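Local coordinates for protein sorbitol-6-phosphate dehydrogenase (Erwinia amylovora CFBP1430, PDB 5O3Z) that probably catalyses the reversible NAD-dependent oxidation of D-sorbitol 6-phosphate to D-fructose 6-phosphate, as a member of the short-chain dehydrogenase/reductase family, at residues 10-15 / 64-69; 164-169 / 251-256; 194-199 / 229-234; 24-29 / 237-242. All coordinates share one frame; numbering follows the deposited sequence.

Interaction 1: 10-15 / 64-69; sequences VVIGGG and VDATDE
At the C-terminal end of strand 8-12, where the Rossmann fold passes into its glycine-rich turn, Ile12 packs against the loop that follows strand 59-63. A single methyl does the work: Ile12 CG2 meets Ala66 CB at 3.9 Å and, a little farther off, Val64 CG1 at 4.2 Å. The longer Ile12 CG1 branch runs beside the backbone N (chi1 -42°), which puts the CG2 methyl anti to it. The CB atoms of Val64 and Ala66 both face the strand, whereas the intervening Asp65 points away from it, so the loop offers alternate side chains to the isoleucine. The two strands are not neighbours in the parallel sheet, since strand 32-37 lies between them, and the contact belongs to the long crossover of an SDR nucleotide-binding domain, in which the chain returns through helix 69-83 to strand 88-91. Leu75 of that helix touches both Ile12 and Val64, and Tyr91 touches Ile12 and Ala66. Turned away from the strand, Asp65 forms an Asx turn. Its OD1 accepts from Thr67 OG1 at 2.6 Å and from Thr67 N at 3.2 Å, both donors arriving from the same face of the carboxylate and the N-H from 56° out of its plane. A type I turn reinforces the bend, with Asp68 N donating to Asp65 O, and Asp68 then caps helix 69-83 through Ser71 N.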
loop_
_atom_site.group_PDB
_atom_site.type_symbol
_atom_site.label_atom_id
_atom_site.label_comp_id
_atom_site.label_asym_id
_atom_site.label_seq_id
_atom_site.Cartn_x
_atom_site.Cartn_y
_atom_site.Cartn_z
ATOM N N VAL A 10 12.842 -8.220 26.504
ATOM C CA VAL A 10 12.985 -6.841 27.069
ATOM C C VAL A 10 11.789 -6.029 26.617
ATOM O O VAL A 10 11.564 -5.875 25.394
ATOM C CB VAL A 10 14.288 -6.200 26.533
ATOM C CG1 VAL A 10 14.554 -4.879 27.234
ATOM C CG2 VAL A 10 15.463 -7.160 26.693
ATOM N N VAL A 11 11.038 -5.444 27.536
ATOM C CA VAL A 11 9.937 -4.565 27.185
ATOM C C VAL A 11 10.216 -3.119 27.663
ATOM O O VAL A 11 10.254 -2.841 28.882
ATOM C CB VAL A 11 8.637 -5.030 27.808
ATOM C CG1 VAL A 11 7.455 -4.183 27.357
ATOM C CG2 VAL A 11 8.361 -6.482 27.470
ATOM N N ILE A 12 10.385 -2.203 26.694
ATOM C CA ILE A 12 10.607 -0.776 26.941
ATOM C C ILE A 12 9.228 -0.177 27.070
ATOM O O ILE A 12 8.362 -0.301 26.112
ATOM C CB ILE A 12 11.324 -0.066 25.763
ATOM C CG1 ILE A 12 12.470 -0.878 25.162
ATOM C CG2 ILE A 12 11.789 1.356 26.112
ATOM C CD1 ILE A 12 13.618 -1.194 26.078
ATOM N N GLY A 13 9.004 0.507 28.177
ATOM C CA GLY A 13 7.661 1.042 28.527
ATOM C C GLY A 13 6.803 -0.010 29.217
ATOM O O GLY A 13 5.601 0.148 29.308
ATOM N N GLY A 14 7.465 -1.031 29.773
ATOM C CA GLY A 14 6.841 -2.104 30.509
ATOM C C GLY A 14 6.164 -1.824 31.829
ATOM O O GLY A 14 5.474 -2.698 32.360
ATOM N N GLY A 15 6.249 -0.608 32.337
ATOM C CA GLY A 15 5.866 -0.368 33.706
ATOM C C GLY A 15 4.443 -0.013 33.972
ATOM O O GLY A 15 4.037 0.103 35.115
ATOM N N VAL A 64 14.927 3.144 32.357
ATOM C CA VAL A 64 15.479 3.650 31.065
ATOM C C VAL A 64 14.693 4.870 30.548
ATOM O O VAL A 64 13.483 4.998 30.750
ATOM C CB VAL A 64 15.593 2.560 29.966
ATOM C CG1 VAL A 64 14.198 2.106 29.490
ATOM C CG2 VAL A 64 16.437 3.081 28.809
ATOM N N ASP A 65 15.465 5.795 29.951
ATOM C CA ASP A 65 14.937 6.911 29.214
ATOM C C ASP A 65 15.297 6.540 27.817
ATOM O O ASP A 65 16.495 6.636 27.431
ATOM C CB ASP A 65 15.633 8.228 29.645
ATOM C CG ASP A 65 15.263 9.412 28.753
ATOM O OD1 ASP A 65 14.363 9.306 27.889
ATOM O OD2 ASP A 65 15.840 10.484 28.933
ATOM N N ALA A 66 14.311 6.062 27.055
ATOM C CA ALA A 66 14.658 5.528 25.740
ATOM C C ALA A 66 15.164 6.639 24.785
ATOM O O ALA A 66 15.852 6.341 23.848
ATOM C CB ALA A 66 13.519 4.702 25.102
ATOM N N THR A 67 14.915 7.892 25.098
ATOM C CA THR A 67 15.336 9.014 24.255
ATOM C C THR A 67 16.794 9.386 24.502
ATOM O O THR A 67 17.367 10.161 23.736
ATOM C CB THR A 67 14.475 10.284 24.506
ATOM O OG1 THR A 67 14.766 10.812 25.787
ATOM C CG2 THR A 67 12.951 10.002 24.438
ATOM N N ASP A 68 17.421 8.794 25.529
ATOM C CA ASP A 68 18.833 9.110 25.912
ATOM C C ASP A 68 19.765 7.959 25.597
ATOM O O ASP A 68 19.593 6.889 26.128
ATOM C CB ASP A 68 18.852 9.486 27.405
ATOM C CG ASP A 68 20.271 9.775 27.946
ATOM O OD1 ASP A 68 21.056 8.831 28.231
ATOM O OD2 ASP A 68 20.562 10.966 28.129
ATOM N N GLU A 69 20.793 8.183 24.764
ATOM C CA GLU A 69 21.726 7.145 24.333
ATOM C C GLU A 69 22.528 6.456 25.467
ATOM O O GLU A 69 22.778 5.247 25.433
ATOM C CB GLU A 69 22.716 7.732 23.323
ATOM C CG GLU A 69 23.727 6.756 22.772
ATOM C CD GLU A 69 24.564 7.338 21.622
ATOM O OE1 GLU A 69 24.886 8.549 21.672
ATOM O OE2 GLU A 69 24.931 6.575 20.705
#

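Interaction 2: 164-169 / 251-256; sequences GGVGLT and GQSINV
Thr169 OG1 is held by hydrogen bonds to Ser185 OG and Tyr120 OH; Gly165 O, one helical turn back, is 3.3 Å from Thr169 OG1, at most a weak bond that competes for the same proton. With the hydroxyl occupied in this way, the methyl is what Thr169 presents to the segment 251-256: chi1 of -77° sets OG1 beside the backbone N, which leaves CG2 anti to that N, and Thr169 CG2 rests 4.0 Å from Gly251 C, with Gln252 O also close to it. Gly251, with a positive phi of 78°, turns the chain toward strand 253-256, and its carbonyl oxygen is 4.1 Å from Thr169 CG2. One turn earlier on the helix, Val166 meets Ser253. Both valine methyls lie near the serine hydroxyl, but unequally: CG1 is 3.3 Å from Ser253 OG, a close carbon-oxygen approach, and CG2 is 3.8 Å from the same oxygen. Helix 156-176 carries the YxxxK motif of the SDR family in its first turns, and the segment 164-169 follows just after it, beside the last strand of the parallel sheet. Val166 also touches Phe163 of the second subunit. Gln252 points away from the helix, and its NE2 bonds to Thr250 O and to Val261 O of the third subunit, while Asn255 OD1 accepts from Gln252 NE2 of that subunit, so strand and helix face different neighbours in the tetramer. Methyl groups thus meet a hydroxyl and peptide groups here without a hydrogen bond between the segments, and Gly251 O, which has no polar partner in the model, probably carries a desolvation cost.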
loop_
_atom_site.group_PDB
_atom_site.type_symbol
_atom_site.label_atom_id
_atom_site.label_comp_id
_atom_site.label_asym_id
_atom_site.label_seq_id
_atom_site.Cartn_x
_atom_site.Cartn_y
_atom_site.Cartn_z
ATOM N N GLY A 164 7.300 6.897 10.282
ATOM C CA GLY A 164 8.750 6.737 10.370
ATOM C C GLY A 164 9.164 5.444 11.033
ATOM O O GLY A 164 10.071 4.751 10.547
ATOM N N GLY A 165 8.402 5.033 12.024
ATOM C CA GLY A 165 8.636 3.673 12.578
ATOM C C GLY A 165 8.518 2.507 11.572
ATOM O O GLY A 165 9.221 1.524 11.669
ATOM N N VAL A 166 7.570 2.611 10.629
ATOM C CA VAL A 166 7.434 1.573 9.595
ATOM C C VAL A 166 8.661 1.528 8.778
ATOM O O VAL A 166 9.205 0.471 8.541
ATOM C CB VAL A 166 6.210 1.822 8.715
ATOM C CG1 VAL A 166 6.203 0.780 7.558
ATOM C CG2 VAL A 166 4.969 1.783 9.599
ATOM N N GLY A 167 9.101 2.704 8.361
ATOM C CA GLY A 167 10.370 2.825 7.611
ATOM C C GLY A 167 11.571 2.229 8.340
ATOM O O GLY A 167 12.373 1.503 7.754
ATOM N N LEU A 168 11.680 2.566 9.624
ATOM C CA LEU A 168 12.776 1.998 10.432
ATOM C C LEU A 168 12.662 0.481 10.552
ATOM O O LEU A 168 13.621 -0.232 10.271
ATOM C CB LEU A 168 12.844 2.658 11.804
ATOM C CG LEU A 168 13.965 2.125 12.672
ATOM C CD1 LEU A 168 15.328 2.215 12.006
ATOM C CD2 LEU A 168 13.973 2.834 13.958
ATOM N N THR A 169 11.440 -0.014 10.816
ATOM C CA THR A 169 11.154 -1.461 10.797
ATOM C C THR A 169 11.592 -2.140 9.490
ATOM O O THR A 169 12.186 -3.199 9.552
ATOM C CB THR A 169 9.665 -1.783 11.109
ATOM O OG1 THR A 169 9.360 -1.685 12.495
ATOM C CG2 THR A 169 9.296 -3.142 10.626
ATOM N N GLY A 251 9.865 -7.608 8.431
ATOM C CA GLY A 251 9.622 -6.271 7.951
ATOM C C GLY A 251 8.185 -5.798 7.854
ATOM O O GLY A 251 7.915 -4.829 7.177
ATOM N N GLN A 252 7.289 -6.492 8.458
ATOM C CA GLN A 252 5.874 -6.262 8.292
ATOM C C GLN A 252 5.181 -5.180 9.171
ATOM O O GLN A 252 5.589 -4.876 10.294
ATOM C CB GLN A 252 5.116 -7.604 8.391
ATOM C CG GLN A 252 5.579 -8.713 7.469
ATOM C CD GLN A 252 5.539 -8.357 6.013
ATOM O OE1 GLN A 252 4.501 -7.932 5.477
ATOM N NE2 GLN A 252 6.664 -8.509 5.343
ATOM N N SER A 253 4.182 -4.531 8.598
ATOM C CA SER A 253 3.244 -3.713 9.341
ATOM C C SER A 253 2.041 -4.563 9.491
ATOM O O SER A 253 1.329 -4.785 8.507
ATOM C CB SER A 253 2.927 -2.429 8.576
ATOM O OG SER A 253 4.098 -1.679 8.278
ATOM N N ILE A 254 1.812 -5.116 10.690
ATOM C CA ILE A 254 0.751 -6.087 10.920
ATOM C C ILE A 254 -0.459 -5.365 11.498
ATOM O O ILE A 254 -0.404 -4.804 12.567
ATOM C CB ILE A 254 1.238 -7.153 11.911
ATOM C CG1 ILE A 254 2.402 -7.944 11.388
ATOM C CG2 ILE A 254 0.127 -8.072 12.275
ATOM C CD1 ILE A 254 2.314 -8.528 9.954
ATOM N N ASN A 255 -1.567 -5.305 10.771
ATOM C CA ASN A 255 -2.699 -4.603 11.264
ATOM C C ASN A 255 -3.407 -5.384 12.347
ATOM O O ASN A 255 -3.587 -6.613 12.222
ATOM C CB ASN A 255 -3.682 -4.325 10.116
ATOM C CG ASN A 255 -3.100 -3.408 9.079
ATOM O OD1 ASN A 255 -3.148 -3.671 7.859
ATOM N ND2 ASN A 255 -2.529 -2.379 9.526
ATOM N N VAL A 256 -3.876 -4.674 13.363
ATOM C CA VAL A 256 -4.644 -5.266 14.443
ATOM C C VAL A 256 -5.706 -4.277 14.693
ATOM O O VAL A 256 -5.683 -3.477 15.685
ATOM C CB VAL A 256 -3.746 -5.472 15.700
ATOM C CG1 VAL A 256 -4.512 -6.198 16.773
ATOM C CG2 VAL A 256 -2.509 -6.287 15.330
#

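Interaction 3: 194-199 / 229-234; sequences SPMFQS and CDYQDV
The N-terminal ends of helix 195-199 and helix 231-242 approach each other, with Ser194 CA and Asp230 CA 8.5 Å apart, and Tyr231 spans the gap. Its phenol oxygen is the meeting point. Ser194 OG is 3.5 Å from Tyr231 OH in a weak, unsettled bond, since Leu191 O also lies within weak bonding reach of Ser194 OG. Ser194 OG also lies 3.8 Å from Tyr231 CE1, oblique to the ring. Pro195 CD sits 3.9 Å from Tyr231 OH. From the direction opposite to the tyrosine comes Met196, whose chain is bent at chi2 (81°) and again at chi3, carrying CE to 3.8 Å from Tyr231 OH. In many SDR enzymes the segment after strand 182-188, to which helix 195-199 belongs, is part of a flexible substrate-binding region; if the same holds here, Tyr231 would connect that region to the body of the domain. The tyrosine ring also meets Phe21, and Thr17 of helix 17-28 touches both Tyr231 and Met196. The start of helix 231-242 is fixed by a capping box: Asp233 N donates to Asp230 OD1 at 3.1 Å, nearly in line with the C-O bond, and Asp230 N returns a bond of 3.0 Å to Asp233 OD2. The box brings Asp230 OD1 within 2.7 Å of Asp233 OD2, an approach of two acceptors that may raise the pKa of one carboxylate.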
loop_
_atom_site.group_PDB
_atom_site.type_symbol
_atom_site.label_atom_id
_atom_site.label_comp_id
_atom_site.label_asym_id
_atom_site.label_seq_id
_atom_site.Cartn_x
_atom_site.Cartn_y
_atom_site.Cartn_z
ATOM N N SER A 194 -8.471 1.730 27.430
ATOM C CA SER A 194 -7.292 2.256 28.058
ATOM C C SER A 194 -7.655 3.401 28.969
ATOM O O SER A 194 -8.562 4.156 28.679
ATOM C CB SER A 194 -6.341 2.794 27.021
ATOM O OG SER A 194 -5.749 1.717 26.339
ATOM N N PRO A 195 -6.959 3.521 30.108
ATOM C CA PRO A 195 -7.017 4.764 30.912
ATOM C C PRO A 195 -6.700 6.027 30.069
ATOM O O PRO A 195 -7.417 7.024 30.100
ATOM C CB PRO A 195 -5.914 4.530 31.970
ATOM C CG PRO A 195 -5.867 3.041 32.142
ATOM C CD PRO A 195 -6.330 2.407 30.850
ATOM N N MET A 196 -5.608 5.942 29.319
ATOM C CA MET A 196 -5.238 6.950 28.338
ATOM C C MET A 196 -6.478 7.418 27.557
ATOM O O MET A 196 -6.796 8.619 27.539
ATOM C CB MET A 196 -4.229 6.349 27.349
ATOM C CG MET A 196 -2.972 5.711 27.968
ATOM S SD MET A 196 -3.095 4.009 28.641
ATOM C CE MET A 196 -2.883 2.930 27.191
ATOM N N PHE A 197 -7.188 6.451 26.947
ATOM C CA PHE A 197 -8.264 6.745 25.977
ATOM C C PHE A 197 -9.453 7.289 26.742
ATOM O O PHE A 197 -10.024 8.331 26.376
ATOM C CB PHE A 197 -8.675 5.514 25.125
ATOM C CG PHE A 197 -9.504 5.890 23.937
ATOM C CD1 PHE A 197 -10.820 6.317 24.089
ATOM C CD2 PHE A 197 -8.947 5.920 22.675
ATOM C CE1 PHE A 197 -11.565 6.731 22.995
ATOM C CE2 PHE A 197 -9.686 6.360 21.574
ATOM C CZ PHE A 197 -10.996 6.757 21.728
ATOM N N GLN A 198 -9.806 6.544 27.796
ATOM C CA GLN A 198 -10.845 6.903 28.758
ATOM C C GLN A 198 -10.723 8.317 29.325
ATOM O O GLN A 198 -11.742 8.982 29.532
ATOM C CB GLN A 198 -10.846 5.899 29.911
ATOM C CG GLN A 198 -11.534 4.581 29.590
ATOM C CD GLN A 198 -12.974 4.773 29.146
ATOM O OE1 GLN A 198 -13.735 5.494 29.786
ATOM N NE2 GLN A 198 -13.346 4.164 28.023
ATOM N N SER A 199 -9.494 8.774 29.565
ATOM C CA SER A 199 -9.281 10.113 30.156
ATOM C C SER A 199 -9.420 11.210 29.108
ATOM O O SER A 199 -9.744 12.351 29.443
ATOM C CB SER A 199 -7.930 10.212 30.881
ATOM O OG SER A 199 -6.889 9.651 30.111
ATOM N N CYS A 229 -9.913 -2.148 20.159
ATOM C CA CYS A 229 -8.797 -3.076 20.250
ATOM C C CYS A 229 -8.570 -3.402 21.714
ATOM O O CYS A 229 -8.555 -2.534 22.554
ATOM C CB CYS A 229 -7.516 -2.520 19.611
ATOM S SG CYS A 229 -6.076 -3.600 19.588
ATOM N N ASP A 230 -8.318 -4.633 22.039
ATOM C CA ASP A 230 -7.955 -4.856 23.429
ATOM C C ASP A 230 -6.564 -5.428 23.612
ATOM O O ASP A 230 -5.878 -5.831 22.669
ATOM C CB ASP A 230 -9.102 -5.586 24.187
ATOM C CG ASP A 230 -9.209 -7.066 23.836
ATOM O OD1 ASP A 230 -8.273 -7.589 23.201
ATOM O OD2 ASP A 230 -10.215 -7.730 24.237
ATOM N N TYR A 231 -6.104 -5.438 24.857
ATOM C CA TYR A 231 -4.698 -5.742 25.112
ATOM C C TYR A 231 -4.375 -7.154 24.754
ATOM O O TYR A 231 -3.220 -7.507 24.391
ATOM C CB TYR A 231 -4.322 -5.487 26.608
ATOM C CG TYR A 231 -4.343 -4.052 27.156
ATOM C CD1 TYR A 231 -4.061 -2.930 26.357
ATOM C CD2 TYR A 231 -4.567 -3.831 28.501
ATOM C CE1 TYR A 231 -4.029 -1.651 26.905
ATOM C CE2 TYR A 231 -4.548 -2.552 29.049
ATOM C CZ TYR A 231 -4.284 -1.465 28.245
ATOM O OH TYR A 231 -4.263 -0.207 28.791
ATOM N N GLN A 232 -5.368 -8.031 24.902
ATOM C CA GLN A 232 -5.139 -9.433 24.582
ATOM C C GLN A 232 -4.925 -9.664 23.067
ATOM O O GLN A 232 -4.123 -10.492 22.661
ATOM C CB GLN A 232 -6.290 -10.318 25.137
ATOM C CG GLN A 232 -6.054 -11.805 24.947
ATOM C CD GLN A 232 -4.985 -12.332 25.857
ATOM O OE1 GLN A 232 -5.009 -12.033 27.053
ATOM N NE2 GLN A 232 -4.074 -13.066 25.345
ATOM N N ASP A 233 -5.625 -8.909 22.237
ATOM C CA ASP A 233 -5.368 -9.006 20.755
ATOM C C ASP A 233 -3.933 -8.660 20.462
ATOM O O ASP A 233 -3.274 -9.303 19.745
ATOM C CB ASP A 233 -6.259 -8.046 19.988
ATOM C CG ASP A 233 -7.697 -8.223 20.276
ATOM O OD1 ASP A 233 -8.188 -9.383 20.238
ATOM O OD2 ASP A 233 -8.328 -7.208 20.520
ATOM N N VAL A 234 -3.428 -7.635 21.125
ATOM C CA VAL A 234 -2.052 -7.250 20.937
ATOM C C VAL A 234 -1.088 -8.356 21.281
ATOM O O VAL A 234 -0.203 -8.731 20.501
ATOM C CB VAL A 234 -1.724 -5.959 21.727
ATOM C CG1 VAL A 234 -0.281 -5.538 21.494
ATOM C CG2 VAL A 234 -2.634 -4.812 21.310
#

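Interaction 4: 24-29 / 237-242; sequences EGLAQA and VLLFYA
Leu26 and Leu239 lie antiparallel and side by side, each reaching from its own helix, and their CD2 methyls come within 3.9 Å of each other. Neither CB points straight across. In both residues CG is anti to the carbonyl carbon (chi1 -72° for Leu26), and the branch then carries the methyl over. Leu238 stands at about a right angle to Leu26: its CG is anti to the backbone N, chi1 -168°, and Leu238 CD2 comes to 4.2 Å from the same Leu26 CD2, which is thus touched by two leucines. On the outer side Ala29, just past the end of helix 17-28, faces the partner helix, and its CB lies 4.0 Å from Leu239 CD2. Helices 17-28 and 231-242 pack together here on one face of the Rossmann sheet, Leu26 resting on Leu88 and Leu238 on Val90 of strand 88-91. The far side of helix 231-242 faces the third subunit, where Phe240 stacks on its counterpart in that chain. All the groups meeting between the two helices are methyls, so cohesion here rests on dispersion and the exclusion of water, without directional bonds.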
loop_
_atom_site.group_PDB
_atom_site.type_symbol
_atom_site.label_atom_id
_atom_site.label_comp_id
_atom_site.label_asym_id
_atom_site.label_seq_id
_atom_site.Cartn_x
_atom_site.Cartn_y
_atom_site.Cartn_z
ATOM N N GLU A 24 3.418 -9.247 31.599
ATOM C CA GLU A 24 2.749 -10.364 32.315
ATOM C C GLU A 24 2.427 -11.526 31.368
ATOM O O GLU A 24 2.648 -12.738 31.662
ATOM C CB GLU A 24 1.467 -9.885 32.947
ATOM C CG GLU A 24 1.705 -8.747 33.911
ATOM C CD GLU A 24 0.589 -8.539 34.917
ATOM O OE1 GLU A 24 -0.055 -9.523 35.334
ATOM O OE2 GLU A 24 0.380 -7.389 35.319
ATOM N N GLY A 25 1.955 -11.134 30.187
ATOM C CA GLY A 25 1.606 -12.075 29.145
ATOM C C GLY A 25 2.800 -12.834 28.652
ATOM O O GLY A 25 2.703 -14.006 28.383
ATOM N N LEU A 26 3.960 -12.170 28.546
ATOM C CA LEU A 26 5.180 -12.835 28.166
ATOM C C LEU A 26 5.726 -13.769 29.253
ATOM O O LEU A 26 6.352 -14.769 28.961
ATOM C CB LEU A 26 6.246 -11.821 27.812
ATOM C CG LEU A 26 6.001 -11.089 26.473
ATOM C CD1 LEU A 26 6.791 -9.793 26.451
ATOM C CD2 LEU A 26 6.468 -11.968 25.346
ATOM N N ALA A 27 5.530 -13.413 30.497
ATOM C CA ALA A 27 5.995 -14.321 31.583
ATOM C C ALA A 27 5.151 -15.605 31.513
ATOM O O ALA A 27 5.673 -16.706 31.481
ATOM C CB ALA A 27 5.817 -13.627 32.906
ATOM N N GLN A 28 3.846 -15.425 31.432
ATOM C CA GLN A 28 2.923 -16.567 31.225
ATOM C C GLN A 28 3.294 -17.477 30.074
ATOM O O GLN A 28 3.341 -18.700 30.231
ATOM C CB GLN A 28 1.520 -16.054 31.035
ATOM C CG GLN A 28 0.471 -17.154 31.022
ATOM C CD GLN A 28 -0.815 -16.572 30.562
ATOM O OE1 GLN A 28 -0.910 -16.107 29.394
ATOM N NE2 GLN A 28 -1.793 -16.489 31.461
ATOM N N ALA A 29 3.615 -16.907 28.927
ATOM C CA ALA A 29 4.111 -17.685 27.773
ATOM C C ALA A 29 5.457 -18.352 27.978
ATOM O O ALA A 29 5.981 -19.006 27.070
ATOM C CB ALA A 29 4.178 -16.792 26.550
ATOM N N VAL A 237 -1.078 -11.467 18.791
ATOM C CA VAL A 237 -0.330 -11.217 17.576
ATOM C C VAL A 237 1.184 -11.095 17.880
ATOM O O VAL A 237 2.051 -11.645 17.176
ATOM C CB VAL A 237 -0.854 -9.918 16.919
ATOM C CG1 VAL A 237 0.017 -9.492 15.763
ATOM C CG2 VAL A 237 -2.305 -10.038 16.451
ATOM N N LEU A 238 1.488 -10.323 18.908
ATOM C CA LEU A 238 2.879 -10.236 19.370
ATOM C C LEU A 238 3.518 -11.623 19.538
ATOM O O LEU A 238 4.617 -11.931 19.012
ATOM C CB LEU A 238 2.939 -9.397 20.637
ATOM C CG LEU A 238 4.355 -8.988 21.080
ATOM C CD1 LEU A 238 4.235 -7.727 21.906
ATOM C CD2 LEU A 238 5.038 -10.067 21.898
ATOM N N LEU A 239 2.791 -12.505 20.210
ATOM C CA LEU A 239 3.338 -13.847 20.523
ATOM C C LEU A 239 3.567 -14.651 19.283
ATOM O O LEU A 239 4.562 -15.391 19.188
ATOM C CB LEU A 239 2.411 -14.601 21.454
ATOM C CG LEU A 239 2.326 -14.100 22.910
ATOM C CD1 LEU A 239 1.287 -14.891 23.715
ATOM C CD2 LEU A 239 3.690 -14.124 23.553
ATOM N N PHE A 240 2.696 -14.461 18.275
ATOM C CA PHE A 240 2.826 -15.257 17.102
ATOM C C PHE A 240 4.031 -14.783 16.367
ATOM O O PHE A 240 4.930 -15.600 16.054
ATOM C CB PHE A 240 1.542 -15.230 16.224
ATOM C CG PHE A 240 1.764 -15.889 14.913
ATOM C CD1 PHE A 240 1.992 -17.265 14.852
ATOM C CD2 PHE A 240 1.935 -15.143 13.767
ATOM C CE1 PHE A 240 2.289 -17.892 13.651
ATOM C CE2 PHE A 240 2.225 -15.748 12.569
ATOM C CZ PHE A 240 2.400 -17.133 12.507
ATOM N N TYR A 241 4.125 -13.461 16.078
ATOM C CA TYR A 241 5.317 -12.941 15.335
ATOM C C TYR A 241 6.666 -13.066 16.095
ATOM O O TYR A 241 7.753 -13.153 15.515
ATOM C CB TYR A 241 5.052 -11.545 14.696
ATOM C CG TYR A 241 4.020 -11.605 13.525
ATOM C CD1 TYR A 241 4.437 -11.861 12.228
ATOM C CD2 TYR A 241 2.682 -11.450 13.731
ATOM C CE1 TYR A 241 3.495 -11.991 11.165
ATOM C CE2 TYR A 241 1.762 -11.535 12.687
ATOM C CZ TYR A 241 2.168 -11.787 11.422
ATOM O OH TYR A 241 1.304 -11.847 10.351
ATOM N N ALA A 242 6.585 -13.194 17.401
ATOM C CA ALA A 242 7.809 -13.454 18.209
ATOM C C ALA A 242 8.239 -14.925 18.204
ATOM O O ALA A 242 9.387 -15.254 18.518
ATOM C CB ALA A 242 7.563 -12.986 19.644
#

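How the interactions relate
From the N terminus, residues 10-15 open interaction 1 and 24-29 open interaction 4 before 64-69 close the first loop, so these two cross; they also touch, where Val11 packs on Leu26. Interaction 2 opens at 164-169, after interaction 1 has closed. Interaction 3 then opens and closes (194-199 to 229-234) within the spans of both interactions 2 and 4. Residues 237-242 close interaction 4 and 251-256 close interaction 2, so these two cross as well. Helix 231-242 serves interactions 3 and 4, and Val237 meets Ile254 and Val256 of interaction 2. Together they join the half of the sheet that in SDR enzymes binds the nucleotide cofactor, the 195-199 region and the last strand.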